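Local coordinates for Pdx2 protein (Plasmodium falciparum, PDB 2ABW) that hydrolyses glutamine to glutamate and ammonia, which is channelled to the active site of its partner Pdx1 for making pyridoxal 5'-phosphate, the active form of vitamin B6, at residues S94-N99 with E160-E165; H74-H77 with P82-G85; G7-Q12 with D66-A71. All coordinates share one frame; numbering follows the deposited sequence. Where two conformers were deposited one is given.

Interaction 1 (S94-N99 with E160-E165); sequences SKNVEN and EILSDE
Leu162 reaches from just beyond the end of one edge strand to Lys95 and Asn96, which form the corner in another, and a single methyl does all the touching. Traced outward, the side chain begins with CB, which heads toward 94-99 but is still too distant to touch it. CG lies beside the backbone N and opposite the carbonyl carbon (chi1 -59°), and there the branch divides. CD1 carries the line of CA, CB and CG onward (chi2 170°) and ends within touch of both partners. It stands 3.2 Å from Asn96 ND2, a tight approach for a methyl: it lies beyond the amide nitrogen and is tilted well out of the amide plane. The same CD1 is 3.9 Å from Lys95 CD, meeting the aliphatic part of a side chain that runs at about a right angle to the leucine. Lys95 then continues past, its ammonium group heading away from 160-165. The other branch, CD2, turns back along its own segment and lies 3.6 Å from Glu160 OE1.

No hydrogen bond crosses here, and the contact is small and at the surface. Asn96 ND2 instead bonds to Thr118 OG1, which helps fix the rotation of the amide next to the leucine methyl. Glu160 OE1 pairs with the same hydroxyl. Between Glu98 OE2 and Glu160 OE1 there are 5.3 Å of separation; the like charges are probably eased by Arg159, which forms a salt bridge with Glu98. Past the leucine, Ser163 OG accepts from Glu165 N at 2.9 Å, an ST turn in the loop that follows the strand. In the small three-stranded sheet, 94-98 and 157-161 are the two outer strands, and Leu162 and Asn96 meet across the middle one, 115-120.

Interaction 2 (H74-H77 with P82-G85); sequences HFIH and PIWG
Ile76 and Ile83 supply the main apolar contact between the last turn of helix 63-77 and the start of strand 83-86. Ile83 points toward the helix, and its CD1 nestles against the longer branch of Ile76, 3.6 Å from CG1 and 3.7 Å from CD1 of that residue. The two side chains meet at a slant. Ile83 CG2 adds a looser touch on Ile76 CG1 at 4.1 Å. Ile76 presents CG1 because that branch lies beside its backbone N (chi1 -64°); its other branch, CG2, instead covers a face of the His77 ring, 3.5 Å above the plane and over the centre.

The second kind of contact sets ring edge against carbonyl. Phe75 turns its rim, not a face, to the strand: CE1 is 3.6 Å from Pro82 O, which lies near the ring plane, and Ile83 CB borders the same edge more distantly. No hydrogen bond joins the two segments. Polar backbone groups find partners nearby, Phe75 with Lys81 and Ile83 with Asn189 and Leu191.

All four touching residues are buried. The connection between the parallel, neighbouring strands 46-49 and 83-86 runs through helices 54-60 and 63-77, so this is the closing end of a beta-alpha-beta crossover; the strand it enters leads to the nucleophile Cys87, in a sequence consistent with a nucleophile elbow.

Interaction 3 (G7-Q12 with D66-A71); sequences GVLSLQ and DTLYNA
Leu68 of helix 63-77 and Leu11, in the loop after strand 4-9, come together tip to tip, and this is the tight part of the contact: Leu68 CD2 lies 3.5 Å from Leu11 CD1. Leu68 swings its CG beside its own carbonyl carbon (chi1 -173°), which carries the branched end out from the helix toward the loop. The looser part is deeper. Leu9, the last residue of the strand, points at the helix, yet its CD1 stays 4.2 Å from that same Leu68 CD2, the two side chains sliding past each other in opposite directions. Leu9 and Leu68 are buried, whereas Leu11 is partly exposed, so the closer touch is made by the residue nearer the solvent side, Leu11. Both Leu9 and Leu11 were modelled in two conformers, and the distances hold for one of them.

The loop has its own polar tie: Gln12 NE2 donates to Leu9 O at 2.9 Å and 160°, approaching from above the carbonyl plane. That bond joins the Gln12 amide back to the end of the strand.

Val38 packs against Leu68, and Val57 and Cys60 of helix 54-60 cover Leu9 and Leu11. This is the helix-on-sheet packing of the class I glutamine amidotransferase alpha/beta fold, placed at the carboxyl end of strand 4-9, with the Leu9 side chain about 12 Å from that of the nucleophile Cys87.

Interactions 2 and 3 belong to the interior and share helix 63-77: in interaction 3 an earlier turn meets the end of strand 4-9 and the following loop, in interaction 2 its last turn meets strand 83-86, and both strands lie in the large sheet. Their centres are about 11 Å apart. Interaction 1 is different, a surface contact at the small three-stranded sheet, its centre about 16 Å from that of interaction 2. Leucine and isoleucine branches dominate the buried pair, with an aromatic edge added in interaction 2; at the surface a single leucine methyl meets an amide and a lysine chain among charged neighbours.

Interaction 1 (S94-N99 with E160-E165)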
ATOM      1  N   SER A  94       4.029   3.323   7.591  1.00 17.68           N
ATOM      2  CA  SER A  94       5.252   3.013   8.227  1.00 14.62           C
ATOM      3  C   SER A  94       5.369   3.608   9.643  1.00 16.76           C
ATOM      4  O   SER A  94       4.917   4.718   9.919  1.00 20.50           O
ATOM      5  CB  SER A  94       6.465   3.424   7.403  1.00 16.56           C
ATOM      6  OG  SER A  94       6.438   2.764   6.165  1.00 16.73           O
ATOM      7  N   LYS A  95       6.114   2.917  10.505  1.00 18.22           N
ATOM      8  CA  LYS A  95       6.352   3.428  11.893  1.00 19.43           C
ATOM      9  C   LYS A  95       7.219   4.632  11.977  1.00 19.88           C
ATOM     10  O   LYS A  95       6.881   5.661  12.627  1.00 19.92           O
ATOM     11  CB  LYS A  95       6.983   2.342  12.727  1.00 18.31           C
ATOM     12  CG  LYS A  95       7.205   2.713  14.198  1.00 21.51           C
ATOM     13  CD  LYS A  95       7.654   1.525  14.991  1.00 27.39           C
ATOM     14  CE  LYS A  95       7.547   1.810  16.516  1.00 30.94           C
ATOM     15  NZ  LYS A  95       6.567   2.917  16.765  1.00 33.04           N
ATOM     16  N   ASN A  96       8.398   4.559  11.338  1.00 17.90           N
ATOM     17  CA  ASN A  96       9.333   5.645  11.325  1.00 18.83           C
ATOM     18  C   ASN A  96       9.472   6.123   9.901  1.00 19.42           C
ATOM     19  O   ASN A  96       9.768   5.314   8.988  1.00 19.11           O
ATOM     20  CB  ASN A  96      10.690   5.218  11.868  1.00 19.19           C
ATOM     21  CG  ASN A  96      10.630   4.728  13.268  1.00 19.65           C
ATOM     22  OD1 ASN A  96      10.055   5.413  14.183  1.00 25.17           O
ATOM     23  ND2 ASN A  96      11.232   3.550  13.496  1.00 23.53           N
ATOM     24  N   VAL A  97       9.213   7.388   9.648  1.00 20.66           N
ATOM     25  CA  VAL A  97       9.418   8.016   8.373  1.00 20.57           C
ATOM     26  C   VAL A  97      10.587   8.940   8.409  1.00 23.81           C
ATOM     27  O   VAL A  97      10.589   9.862   9.248  1.00 23.11           O
ATOM     28  CB  VAL A  97       8.086   8.657   7.848  1.00 22.70           C
ATOM     29  CG1 VAL A  97       8.327   9.304   6.516  1.00 25.02           C
ATOM     30  CG2 VAL A  97       6.846   7.617   7.818  1.00 19.74           C
ATOM     31  N   GLU A  98      11.502   8.791   7.450  1.00 22.07           N
ATOM     32  CA  GLU A  98      12.704   9.638   7.341  1.00 23.36           C
ATOM     33  C   GLU A  98      12.753  10.415   6.035  1.00 24.85           C
ATOM     34  O   GLU A  98      12.311   9.976   4.971  1.00 23.52           O
ATOM     35  CB  GLU A  98      13.942   8.774   7.469  1.00 21.67           C
ATOM     36  CG  GLU A  98      13.992   8.087   8.823  1.00 22.41           C
ATOM     37  CD  GLU A  98      15.201   7.171   9.045  1.00 24.58           C
ATOM     38  OE1 GLU A  98      15.822   6.754   8.068  1.00 24.74           O
ATOM     39  OE2 GLU A  98      15.473   6.814  10.208  1.00 23.13           O
ATOM     40  N   ASN A  99      13.289  11.619   6.127  1.00 27.71           N
ATOM     41  CA  ASN A  99      13.556  12.441   4.948  1.00 30.62           C
ATOM     42  C   ASN A  99      12.344  12.982   4.213  1.00 31.28           C
ATOM     43  O   ASN A  99      12.434  13.320   3.015  1.00 30.80           O
ATOM     44  CB  ASN A  99      14.496  11.723   3.974  1.00 30.29           C
ATOM     45  CG  ASN A  99      15.134  12.669   2.971  1.00 33.68           C
ATOM     46  OD1 ASN A  99      15.597  13.769   3.327  1.00 40.02           O
ATOM     47  ND2 ASN A  99      15.166  12.252   1.710  1.00 35.98           N
ATOM     48  N   GLU A 160      14.786  -0.207   7.565  1.00 15.15           N
ATOM     49  CA  GLU A 160      14.787  -1.110   8.736  1.00 15.16           C
ATOM     50  C   GLU A 160      13.467  -1.897   8.808  1.00 16.64           C
ATOM     51  O   GLU A 160      12.405  -1.299   8.700  1.00 17.90           O
ATOM     52  CB  GLU A 160      14.919  -0.325  10.032  1.00 16.79           C
ATOM     53  CG  GLU A 160      16.162   0.545  10.138  1.00 13.72           C
ATOM     54  CD  GLU A 160      16.259   1.336  11.452  1.00 17.85           C
ATOM     55  OE1 GLU A 160      15.170   1.801  11.924  1.00 17.53           O
ATOM     56  OE2 GLU A 160      17.383   1.413  11.988  1.00 19.76           O
ATOM     57  N   ILE A 161      13.578  -3.172   9.170  1.00 16.60           N
ATOM     58  CA  ILE A 161      12.447  -3.987   9.633  1.00 17.43           C
ATOM     59  C   ILE A 161      12.548  -3.960  11.164  1.00 17.83           C
ATOM     60  O   ILE A 161      13.625  -4.263  11.713  1.00 19.87           O
ATOM     61  CB  ILE A 161      12.549  -5.395   9.098  1.00 18.95           C
ATOM     62  CG1 ILE A 161      12.533  -5.425   7.562  1.00 22.39           C
ATOM     63  CG2 ILE A 161      11.431  -6.302   9.622  1.00 17.92           C
ATOM     64  CD1 ILE A 161      11.361  -4.731   6.877  1.00 21.57           C
ATOM     65  N   LEU A 162      11.412  -3.724  11.826  1.00 18.63           N
ATOM     66  CA  LEU A 162      11.426  -3.430  13.265  1.00 19.71           C
ATOM     67  C   LEU A 162      10.718  -4.497  14.102  1.00 22.01           C
ATOM     68  O   LEU A 162      10.646  -4.374  15.329  1.00 24.99           O
ATOM     69  CB  LEU A 162      10.880  -2.060  13.546  1.00 19.60           C
ATOM     70  CG  LEU A 162      11.588  -0.880  12.897  1.00 19.00           C
ATOM     71  CD1 LEU A 162      10.826   0.403  13.056  1.00 21.98           C
ATOM     72  CD2 LEU A 162      13.045  -0.764  13.332  1.00 20.68           C
ATOM     73  N   SER A 163      10.188  -5.529  13.481  1.00 23.32           N
ATOM     74  CA  SER A 163       9.429  -6.571  14.216  1.00 23.29           C
ATOM     75  C   SER A 163       9.555  -7.850  13.484  1.00 24.46           C
ATOM     76  O   SER A 163       9.607  -7.882  12.231  1.00 22.70           O
ATOM     77  CB  SER A 163       7.949  -6.212  14.233  1.00 24.97           C
ATOM     78  OG  SER A 163       7.143  -7.279  14.699  1.00 25.02           O
ATOM     79  N   ASP A 164       9.634  -8.961  14.224  1.00 24.56           N
ATOM     80  CA  ASP A 164       9.549 -10.252  13.561  1.00 25.07           C
ATOM     81  C   ASP A 164       8.182 -10.560  12.944  1.00 23.32           C
ATOM     82  O   ASP A 164       8.051 -11.548  12.171  1.00 24.11           O
ATOM     83  CB  ASP A 164       9.846 -11.402  14.538  1.00 27.11           C
ATOM     84  CG  ASP A 164      11.269 -11.369  15.060  1.00 33.40           C
ATOM     85  OD1 ASP A 164      12.228 -11.232  14.253  1.00 40.87           O
ATOM     86  OD2 ASP A 164      11.435 -11.500  16.293  1.00 45.28           O
ATOM     87  N   GLU A 165       7.185  -9.770  13.254  1.00 21.51           N
ATOM     88  CA  GLU A 165       5.880  -9.910  12.624  1.00 21.73           C
ATOM     89  C   GLU A 165       5.854  -9.424  11.198  1.00 20.50           C
ATOM     90  O   GLU A 165       4.918  -9.706  10.451  1.00 21.93           O
ATOM     91  CB  GLU A 165       4.859  -9.040  13.352  1.00 23.22           C
ATOM     92  CG  GLU A 165       4.369  -9.407  14.686  1.00 26.96           C
ATOM     93  CD  GLU A 165       3.217  -8.436  15.201  1.00 28.16           C
ATOM     94  OE1 GLU A 165       2.581  -7.522  14.534  1.00 29.78           O
ATOM     95  OE2 GLU A 165       2.930  -8.586  16.413  1.00 37.28           O
TER

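Interaction 2 (H74-H77 with P82-G85)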
ATOM      1  N   HIS A  74      -8.527   3.710  12.811  1.00 14.47           N
ATOM      2  CA  HIS A  74      -9.429   2.719  13.363  1.00 13.64           C
ATOM      3  C   HIS A  74      -9.597   1.506  12.412  1.00 13.91           C
ATOM      4  O   HIS A  74      -9.640   0.335  12.830  1.00 14.33           O
ATOM      5  CB  HIS A  74     -10.747   3.379  13.737  1.00 15.51           C
ATOM      6  CG  HIS A  74     -11.831   2.430  14.136  1.00 15.26           C
ATOM      7  ND1 HIS A  74     -12.796   2.039  13.234  1.00 16.26           N
ATOM      8  CD2 HIS A  74     -12.174   1.895  15.321  1.00 16.43           C
ATOM      9  CE1 HIS A  74     -13.676   1.285  13.855  1.00 18.34           C
ATOM     10  NE2 HIS A  74     -13.242   1.078  15.087  1.00 15.96           N
ATOM     11  N   PHE A  75      -9.753   1.785  11.132  1.00 14.34           N
ATOM     12  CA  PHE A  75      -9.944   0.754  10.091  1.00 14.10           C
ATOM     13  C   PHE A  75      -8.749  -0.193  10.104  1.00 15.09           C
ATOM     14  O   PHE A  75      -8.917  -1.419  10.075  1.00 15.44           O
ATOM     15  CB  PHE A  75     -10.037   1.438   8.758  1.00 14.17           C
ATOM     16  CG  PHE A  75     -10.162   0.563   7.518  1.00 15.80           C
ATOM     17  CD1 PHE A  75      -9.035   0.024   6.913  1.00 16.38           C
ATOM     18  CD2 PHE A  75     -11.415   0.416   6.937  1.00 15.86           C
ATOM     19  CE1 PHE A  75      -9.125  -0.735   5.774  1.00 17.54           C
ATOM     20  CE2 PHE A  75     -11.515  -0.321   5.738  1.00 17.48           C
ATOM     21  CZ  PHE A  75     -10.356  -0.840   5.201  1.00 16.41           C
ATOM     22  N   ILE A  76      -7.552   0.351  10.189  1.00 14.72           N
ATOM     23  CA  ILE A  76      -6.346  -0.424  10.164  1.00 14.22           C
ATOM     24  C   ILE A  76      -6.124  -1.228  11.402  1.00 13.99           C
ATOM     25  O   ILE A  76      -5.700  -2.385  11.364  1.00 17.97           O
ATOM     26  CB  ILE A  76      -5.126   0.508   9.898  1.00 14.72           C
ATOM     27  CG1 ILE A  76      -5.193   1.165   8.538  1.00 14.26           C
ATOM     28  CG2 ILE A  76      -3.763  -0.243   9.981  1.00 17.20           C
ATOM     29  CD1 ILE A  76      -4.352   2.401   8.425  1.00 16.25           C
ATOM     30  N   HIS A  77      -6.270  -0.613  12.571  1.00 13.43           N
ATOM     31  CA  HIS A  77      -5.761  -1.113  13.816  1.00 14.22           C
ATOM     32  C   HIS A  77      -6.777  -1.672  14.787  1.00 14.98           C
ATOM     33  O   HIS A  77      -6.433  -2.506  15.585  1.00 15.20           O
ATOM     34  CB  HIS A  77      -5.061   0.018  14.563  1.00 14.15           C
ATOM     35  CG  HIS A  77      -3.849   0.519  13.848  1.00 16.08           C
ATOM     36  ND1 HIS A  77      -2.694  -0.241  13.708  1.00 14.99           N
ATOM     37  CD2 HIS A  77      -3.659   1.658  13.159  1.00 15.37           C
ATOM     38  CE1 HIS A  77      -1.807   0.488  13.031  1.00 16.45           C
ATOM     39  NE2 HIS A  77      -2.366   1.615  12.642  1.00 15.49           N
ATOM     40  N   PRO A  82      -8.039  -5.315   5.714  1.00 15.56           N
ATOM     41  CA  PRO A  82      -6.858  -5.270   4.850  1.00 14.43           C
ATOM     42  C   PRO A  82      -6.599  -3.897   4.227  1.00 16.37           C
ATOM     43  O   PRO A  82      -7.551  -3.285   3.692  1.00 14.77           O
ATOM     44  CB  PRO A  82      -7.154  -6.340   3.784  1.00 15.86           C
ATOM     45  CG  PRO A  82      -8.028  -7.299   4.484  1.00 18.74           C
ATOM     46  CD  PRO A  82      -8.933  -6.421   5.361  1.00 16.83           C
ATOM     47  N   ILE A  83      -5.323  -3.513   4.187  1.00 14.46           N
ATOM     48  CA  ILE A  83      -4.915  -2.252   3.590  1.00 15.46           C
ATOM     49  C   ILE A  83      -3.636  -2.455   2.835  1.00 16.14           C
ATOM     50  O   ILE A  83      -2.784  -3.165   3.295  1.00 15.93           O
ATOM     51  CB  ILE A  83      -4.825  -1.146   4.661  1.00 16.85           C
ATOM     52  CG1 ILE A  83      -4.660   0.233   4.002  1.00 17.26           C
ATOM     53  CG2 ILE A  83      -3.815  -1.501   5.723  1.00 15.74           C
ATOM     54  CD1 ILE A  83      -4.958   1.392   4.910  1.00 19.20           C
ATOM     55  N   TRP A  84      -3.562  -1.829   1.702  1.00 14.47           N
ATOM     56  CA  TRP A  84      -2.380  -1.875   0.805  1.00 15.36           C
ATOM     57  C   TRP A  84      -1.932  -0.452   0.618  1.00 15.16           C
ATOM     58  O   TRP A  84      -2.599   0.357  -0.044  1.00 16.26           O
ATOM     59  CB  TRP A  84      -2.763  -2.482  -0.533  1.00 15.78           C
ATOM     60  CG  TRP A  84      -1.622  -2.620  -1.489  1.00 14.58           C
ATOM     61  CD1 TRP A  84      -0.261  -2.473  -1.201  1.00 17.34           C
ATOM     62  CD2 TRP A  84      -1.717  -2.991  -2.842  1.00 14.35           C
ATOM     63  NE1 TRP A  84       0.485  -2.670  -2.344  1.00 16.06           N
ATOM     64  CE2 TRP A  84      -0.398  -3.012  -3.365  1.00 15.88           C
ATOM     65  CE3 TRP A  84      -2.791  -3.317  -3.686  1.00 14.11           C
ATOM     66  CZ2 TRP A  84      -0.140  -3.360  -4.670  1.00 16.10           C
ATOM     67  CZ3 TRP A  84      -2.517  -3.584  -4.989  1.00 14.62           C
ATOM     68  CH2 TRP A  84      -1.218  -3.658  -5.463  1.00 14.83           C
ATOM     69  N   GLY A  85      -0.776  -0.124   1.167  1.00 15.15           N
ATOM     70  CA  GLY A  85      -0.150   1.151   0.891  1.00 14.81           C
ATOM     71  C   GLY A  85       0.912   1.001  -0.150  1.00 16.45           C
ATOM     72  O   GLY A  85       1.810   0.201   0.021  1.00 17.28           O
TER

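Interaction 3 (G7-Q12 with D66-A71)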
ATOM      1  N   GLY A   7     -11.778  -0.392  -1.876  1.00 13.23           N
ATOM      2  CA  GLY A   7     -11.739   1.049  -2.128  1.00 13.71           C
ATOM      3  C   GLY A   7     -10.354   1.492  -2.471  1.00 15.12           C
ATOM      4  O   GLY A   7      -9.321   0.843  -2.074  1.00 15.06           O
ATOM      5  N   VAL A   8     -10.269   2.572  -3.241  1.00 14.03           N
ATOM      6  CA  VAL A   8      -8.990   3.245  -3.564  1.00 15.86           C
ATOM      7  C   VAL A   8      -9.077   4.672  -3.103  1.00 16.98           C
ATOM      8  O   VAL A   8      -9.937   5.421  -3.516  1.00 16.02           O
ATOM      9  CB  VAL A   8      -8.619   3.169  -5.043  1.00 17.06           C
ATOM     10  CG1 VAL A   8      -7.266   3.901  -5.331  1.00 16.46           C
ATOM     11  CG2 VAL A   8      -8.472   1.699  -5.474  1.00 15.58           C
ATOM     12  N   LEU A   9      -8.214   5.069  -2.169  1.00 16.43           N
ATOM     13  CA  LEU A   9      -8.213   6.470  -1.655  0.70 17.60           C
ATOM     14  C   LEU A   9      -7.977   7.373  -2.866  0.70 18.84           C
ATOM     15  O   LEU A   9      -7.109   7.100  -3.692  0.70 18.06           O
ATOM     16  CB  LEU A   9      -7.121   6.592  -0.580  1.00 16.50           C
ATOM     17  CG  LEU A   9      -7.276   7.946   0.151  1.00 19.64           C
ATOM     18  CD1 LEU A   9      -8.456   7.982   1.127  1.00 21.61           C
ATOM     19  CD2 LEU A   9      -5.984   8.261   0.930  1.00 23.09           C
ATOM     20  N   SER A  10      -8.795   8.404  -3.032  0.70 18.27           N
ATOM     21  CA  SER A  10      -8.773   9.164  -4.301  0.70 19.56           C
ATOM     22  C   SER A  10      -8.587  10.660  -4.197  0.70 20.79           C
ATOM     23  O   SER A  10      -8.537  11.369  -5.238  0.70 20.38           O
ATOM     24  CB  SER A  10     -10.024   8.860  -5.070  0.70 18.17           C
ATOM     25  OG  SER A  10     -11.163   9.398  -4.433  0.70 22.27           O
ATOM     26  N   LEU A  11      -8.498  11.118  -2.974  0.70 21.80           N
ATOM     27  CA  LEU A  11      -8.430  12.545  -2.687  0.70 23.62           C
ATOM     28  C   LEU A  11      -7.238  13.241  -3.344  1.00 25.21           C
ATOM     29  O   LEU A  11      -7.356  14.408  -3.717  1.00 25.95           O
ATOM     30  CB  LEU A  11      -8.414  12.734  -1.173  1.00 25.14           C
ATOM     31  CG  LEU A  11      -9.721  12.277  -0.482  1.00 24.90           C
ATOM     32  CD1 LEU A  11      -9.589  12.173   0.972  1.00 29.35           C
ATOM     33  CD2 LEU A  11     -10.894  13.116  -0.899  1.00 30.94           C
ATOM     34  N   GLN A  12      -6.111  12.542  -3.459  1.00 27.04           N
ATOM     35  CA  GLN A  12      -4.887  13.083  -3.948  1.00 28.79           C
ATOM     36  C   GLN A  12      -4.830  13.060  -5.482  1.00 31.30           C
ATOM     37  O   GLN A  12      -3.877  13.584  -6.097  1.00 32.54           O
ATOM     38  CB  GLN A  12      -3.746  12.278  -3.375  1.00 29.02           C
ATOM     39  CG  GLN A  12      -3.629  10.832  -3.903  1.00 29.60           C
ATOM     40  CD  GLN A  12      -4.753   9.812  -3.556  1.00 26.51           C
ATOM     41  OE1 GLN A  12      -5.449   9.872  -2.524  1.00 26.76           O
ATOM     42  NE2 GLN A  12      -4.837   8.797  -4.410  1.00 30.91           N
ATOM     43  N   ASP A  66      -9.104  16.030  11.331  1.00 23.88           N
ATOM     44  CA  ASP A  66      -8.621  14.654  11.171  1.00 22.71           C
ATOM     45  C   ASP A  66      -9.706  13.576  11.206  1.00 21.93           C
ATOM     46  O   ASP A  66      -9.430  12.412  11.575  1.00 20.15           O
ATOM     47  CB  ASP A  66      -7.556  14.382  12.233  1.00 21.83           C
ATOM     48  CG  ASP A  66      -6.127  14.534  11.752  1.00 24.66           C
ATOM     49  OD1 ASP A  66      -5.904  14.819  10.558  1.00 25.54           O
ATOM     50  OD2 ASP A  66      -5.148  14.365  12.571  1.00 24.02           O
ATOM     51  N   THR A  67     -10.886  13.849  10.700  1.00 20.45           N
ATOM     52  CA  THR A  67     -11.985  12.889  10.744  1.00 20.08           C
ATOM     53  C   THR A  67     -11.581  11.631   9.968  1.00 19.53           C
ATOM     54  O   THR A  67     -11.714  10.511  10.459  1.00 19.45           O
ATOM     55  CB  THR A  67     -13.320  13.484  10.218  1.00 21.39           C
ATOM     56  OG1 THR A  67     -13.813  14.429  11.204  1.00 24.07           O
ATOM     57  CG2 THR A  67     -14.348  12.427  10.000  1.00 22.47           C
ATOM     58  N   LEU A  68     -11.100  11.819   8.758  1.00 18.22           N
ATOM     59  CA  LEU A  68     -10.753  10.587   7.914  1.00 17.26           C
ATOM     60  C   LEU A  68      -9.512   9.933   8.441  1.00 16.82           C
ATOM     61  O   LEU A  68      -9.422   8.696   8.443  1.00 15.89           O
ATOM     62  CB  LEU A  68     -10.594  10.950   6.432  1.00 17.59           C
ATOM     63  CG  LEU A  68     -10.405   9.869   5.449  1.00 17.98           C
ATOM     64  CD1 LEU A  68     -11.516   8.808   5.496  1.00 17.18           C
ATOM     65  CD2 LEU A  68     -10.231  10.444   3.982  1.00 20.31           C
ATOM     66  N   TYR A  69      -8.498  10.685   8.870  1.00 15.15           N
ATOM     67  CA  TYR A  69      -7.283  10.127   9.465  1.00 15.75           C
ATOM     68  C   TYR A  69      -7.694   9.176  10.611  1.00 15.54           C
ATOM     69  O   TYR A  69      -7.299   8.020  10.689  1.00 16.77           O
ATOM     70  CB  TYR A  69      -6.404  11.207  10.026  1.00 17.28           C
ATOM     71  CG  TYR A  69      -5.231  10.677  10.755  1.00 13.68           C
ATOM     72  CD1 TYR A  69      -4.104  10.178  10.112  1.00 16.11           C
ATOM     73  CD2 TYR A  69      -5.245  10.605  12.122  1.00 16.46           C
ATOM     74  CE1 TYR A  69      -3.001   9.661  10.791  1.00 16.47           C
ATOM     75  CE2 TYR A  69      -4.168   9.999  12.819  1.00 16.44           C
ATOM     76  CZ  TYR A  69      -3.047   9.591  12.183  1.00 16.40           C
ATOM     77  OH  TYR A  69      -1.985   9.004  12.869  1.00 16.76           O
ATOM     78  N   ASN A  70      -8.515   9.691  11.520  1.00 15.65           N
ATOM     79  CA  ASN A  70      -8.893   8.856  12.724  1.00 15.90           C
ATOM     80  C   ASN A  70      -9.679   7.627  12.257  1.00 15.87           C
ATOM     81  O   ASN A  70      -9.461   6.534  12.793  1.00 16.29           O
ATOM     82  CB  ASN A  70      -9.704   9.644  13.644  1.00 15.13           C
ATOM     83  CG  ASN A  70      -8.916  10.790  14.308  1.00 16.59           C
ATOM     84  OD1 ASN A  70      -7.767  10.638  14.520  1.00 22.60           O
ATOM     85  ND2 ASN A  70      -9.584  11.844  14.697  1.00 21.99           N
ATOM     86  N   ALA A  71     -10.520   7.759  11.228  1.00 14.63           N
ATOM     87  CA  ALA A  71     -11.265   6.598  10.735  1.00 16.00           C
ATOM     88  C   ALA A  71     -10.332   5.570  10.091  1.00 15.20           C
ATOM     89  O   ALA A  71     -10.524   4.349  10.219  1.00 15.48           O
ATOM     90  CB  ALA A  71     -12.404   7.036   9.771  1.00 16.14           C
TER